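Local coordinates for DinB-like Protein (Bacillus cereus ATCC 10987, PDB 3DI5), which binds a divalent metal ion, here nickel, and belongs to the DinB family of helical metal-binding proteins, its precise biological role being unestablished, at residues 39-42 with 48-51. Residues are numbered along the deposited sequence; the frame is centred on the assembly and turned at random.
Sequences GHWT and WHIV. With NI (nickel (II) ion), chain B.
Trp41 and His49 meet as a T-shaped pair: the outer edge of the indole's six-membered ring points at one face of the imidazole, with the ring centroids 5.2 Å apart and the planes turned 72° against each other. Trp41 CH2 makes the nearest approach, 3.7 Å from His49 CG, lying above the imidazole toward its rim. Beside it Trp41 CZ3 rests against the start of the side chain, 3.8 Å from His49 CB. No hydrogen bond links the two segments; aromatic C-H groups meet a pi face, and the long, flat indole suits this place because it bridges backbones whose nearest CA atoms, those of Trp41 and His49, are still 10.5 Å apart.

The imidazole is gripped at both nitrogens, which is why a histidine suits this place: one nitrogen can bind the metal while the other hydrogen-bonds to a carboxylate. His49 CG stands anti to the backbone N (chi1 180°), which carries the ring off the helix to the metal, where His49 NE2 binds nickel at 2.3 Å. The other ring nitrogen, His49 ND1, hydrogen-bonds to Asp71 OD2, a second-shell carboxylate that, together with the NE2-nickel bond, holds the ring's rotation and would probably make NE2 a stronger donor to the metal. Trp41 also touches Asp71, so the indole meets both the metal ligand and the carboxylate bonded to it.

Thr42 follows Trp41 at the N-cap of helix 43-58, where a threonine hydroxyl can cap a backbone N-H; its OG1 accepts a weak bond from Arg45 N. The loop thus turns directly into the helix that carries His49, and Trp41 buttresses one ligand of a metal site that His128, His132 and three waters complete in the DinB-family helical bundle.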
ATOM      1  N   GLY A  39       2.882 -12.934  20.386  1.00 40.27           N
ATOM      2  CA  GLY A  39       2.703 -13.949  19.351  1.00 39.62           C
ATOM      3  C   GLY A  39       2.091 -13.418  18.073  1.00 39.24           C
ATOM      4  O   GLY A  39       1.790 -14.189  17.167  1.00 38.25           O
ATOM      5  N   HIS A  40       1.930 -12.097  17.988  1.00 38.72           N
ATOM      6  CA  HIS A  40       1.307 -11.466  16.838  1.00 38.82           C
ATOM      7  C   HIS A  40       2.281 -10.566  16.076  1.00 38.20           C
ATOM      8  O   HIS A  40       3.415 -10.342  16.490  1.00 38.13           O
ATOM      9  CB  HIS A  40       0.080 -10.667  17.287  1.00 39.68           C
ATOM     10  CG  HIS A  40      -1.110 -11.517  17.591  1.00 40.52           C
ATOM     11  ND1 HIS A  40      -1.400 -11.969  18.859  1.00 43.17           N
ATOM     12  CD2 HIS A  40      -2.082 -12.002  16.782  1.00 42.67           C
ATOM     13  CE1 HIS A  40      -2.497 -12.703  18.821  1.00 44.25           C
ATOM     14  NE2 HIS A  40      -2.931 -12.740  17.572  1.00 44.78           N
ATOM     15  N   TRP A  41       1.817 -10.046  14.953  1.00 38.25           N
ATOM     16  CA  TRP A  41       2.597  -9.126  14.132  1.00 37.81           C
ATOM     17  C   TRP A  41       3.035  -7.854  14.853  1.00 36.50           C
ATOM     18  O   TRP A  41       2.355  -7.370  15.752  1.00 35.36           O
ATOM     19  CB  TRP A  41       1.782  -8.694  12.918  1.00 39.04           C
ATOM     20  CG  TRP A  41       1.872  -9.594  11.746  1.00 39.44           C
ATOM     21  CD1 TRP A  41       2.256 -10.914  11.722  1.00 39.64           C
ATOM     22  CD2 TRP A  41       1.529  -9.247  10.409  1.00 40.61           C
ATOM     23  NE1 TRP A  41       2.166 -11.400  10.430  1.00 40.54           N
ATOM     24  CE2 TRP A  41       1.729 -10.392   9.608  1.00 40.48           C
ATOM     25  CE3 TRP A  41       1.068  -8.076   9.806  1.00 40.53           C
ATOM     26  CZ2 TRP A  41       1.489 -10.387   8.230  1.00 41.21           C
ATOM     27  CZ3 TRP A  41       0.824  -8.075   8.439  1.00 40.49           C
ATOM     28  CH2 TRP A  41       1.040  -9.219   7.667  1.00 40.47           C
ATOM     29  N   THR A  42       4.191  -7.345  14.424  1.00 35.70           N
ATOM     30  CA  THR A  42       4.689  -6.056  14.836  1.00 35.60           C
ATOM     31  C   THR A  42       4.301  -4.955  13.836  1.00 35.89           C
ATOM     32  O   THR A  42       3.843  -5.214  12.705  1.00 35.61           O
ATOM     33  CB  THR A  42       6.226  -6.049  14.979  1.00 35.61           C
ATOM     34  OG1 THR A  42       6.812  -6.205  13.694  1.00 36.06           O
ATOM     35  CG2 THR A  42       6.711  -7.173  15.886  1.00 35.36           C
ATOM     36  N   TRP A  48       5.620  -2.991   6.308  1.00 38.76           N
ATOM     37  CA  TRP A  48       6.192  -3.646   5.141  1.00 38.83           C
ATOM     38  C   TRP A  48       5.128  -4.409   4.316  1.00 38.47           C
ATOM     39  O   TRP A  48       5.237  -4.504   3.121  1.00 38.14           O
ATOM     40  CB  TRP A  48       7.317  -4.570   5.578  1.00 38.98           C
ATOM     41  CG  TRP A  48       8.219  -5.035   4.498  1.00 38.62           C
ATOM     42  CD1 TRP A  48       8.515  -6.319   4.209  1.00 38.41           C
ATOM     43  CD2 TRP A  48       8.994  -4.223   3.597  1.00 38.34           C
ATOM     44  NE1 TRP A  48       9.426  -6.374   3.174  1.00 39.87           N
ATOM     45  CE2 TRP A  48       9.726  -5.100   2.777  1.00 37.93           C
ATOM     46  CE3 TRP A  48       9.134  -2.842   3.405  1.00 39.22           C
ATOM     47  CZ2 TRP A  48      10.583  -4.650   1.778  1.00 39.28           C
ATOM     48  CZ3 TRP A  48       9.974  -2.394   2.422  1.00 38.88           C
ATOM     49  CH2 TRP A  48      10.697  -3.294   1.610  1.00 39.61           C
ATOM     50  N   HIS A  49       4.091  -4.930   4.967  1.00 37.89           N
ATOM     51  CA  HIS A  49       3.004  -5.606   4.268  1.00 37.24           C
ATOM     52  C   HIS A  49       2.284  -4.620   3.315  1.00 37.41           C
ATOM     53  O   HIS A  49       1.908  -4.982   2.200  1.00 36.57           O
ATOM     54  CB  HIS A  49       2.044  -6.203   5.317  1.00 37.50           C
ATOM     55  CG  HIS A  49       0.863  -6.928   4.748  1.00 37.08           C
ATOM     56  ND1 HIS A  49       0.981  -8.087   4.016  1.00 37.73           N
ATOM     57  CD2 HIS A  49      -0.466  -6.718   4.904  1.00 38.81           C
ATOM     58  CE1 HIS A  49      -0.224  -8.526   3.693  1.00 38.77           C
ATOM     59  NE2 HIS A  49      -1.122  -7.711   4.214  1.00 37.37           N
ATOM     60  N   ILE A  50       2.137  -3.368   3.747  1.00 36.74           N
ATOM     61  CA  ILE A  50       1.534  -2.284   2.931  1.00 36.60           C
ATOM     62  C   ILE A  50       2.382  -1.964   1.717  1.00 36.58           C
ATOM     63  O   ILE A  50       1.891  -1.796   0.581  1.00 37.69           O
ATOM     64  CB  ILE A  50       1.370  -1.004   3.800  1.00 36.62           C
ATOM     65  CG1 ILE A  50       0.189  -1.188   4.741  1.00 35.34           C
ATOM     66  CG2 ILE A  50       1.133   0.297   2.937  1.00 36.42           C
ATOM     67  CD1 ILE A  50       0.241  -0.301   5.961  1.00 34.26           C
ATOM     68  N   VAL A  51       3.670  -1.889   1.951  1.00 36.48           N
ATOM     69  CA  VAL A  51       4.585  -1.625   0.881  1.00 35.50           C
ATOM     70  C   VAL A  51       4.509  -2.724  -0.182  1.00 35.98           C
ATOM     71  O   VAL A  51       4.325  -2.437  -1.380  1.00 34.52           O
ATOM     72  CB  VAL A  51       5.996  -1.449   1.430  1.00 36.20           C
ATOM     73  CG1 VAL A  51       6.961  -1.190   0.292  1.00 33.19           C
ATOM     74  CG2 VAL A  51       6.036  -0.273   2.468  1.00 33.82           C
TER
HETATM   75 NI    NI B 168      -3.406  -7.953   4.315  1.00 54.28          NI
HETATM   76  O   HOH W   1      -2.980  -9.636   5.977  1.00 35.16           O
HETATM   77  O   HOH W   2      -5.625  -8.454   4.360  1.00 41.04           O
HETATM   78  O   HOH W   3      -3.200  -9.661   2.696  1.00 32.15           O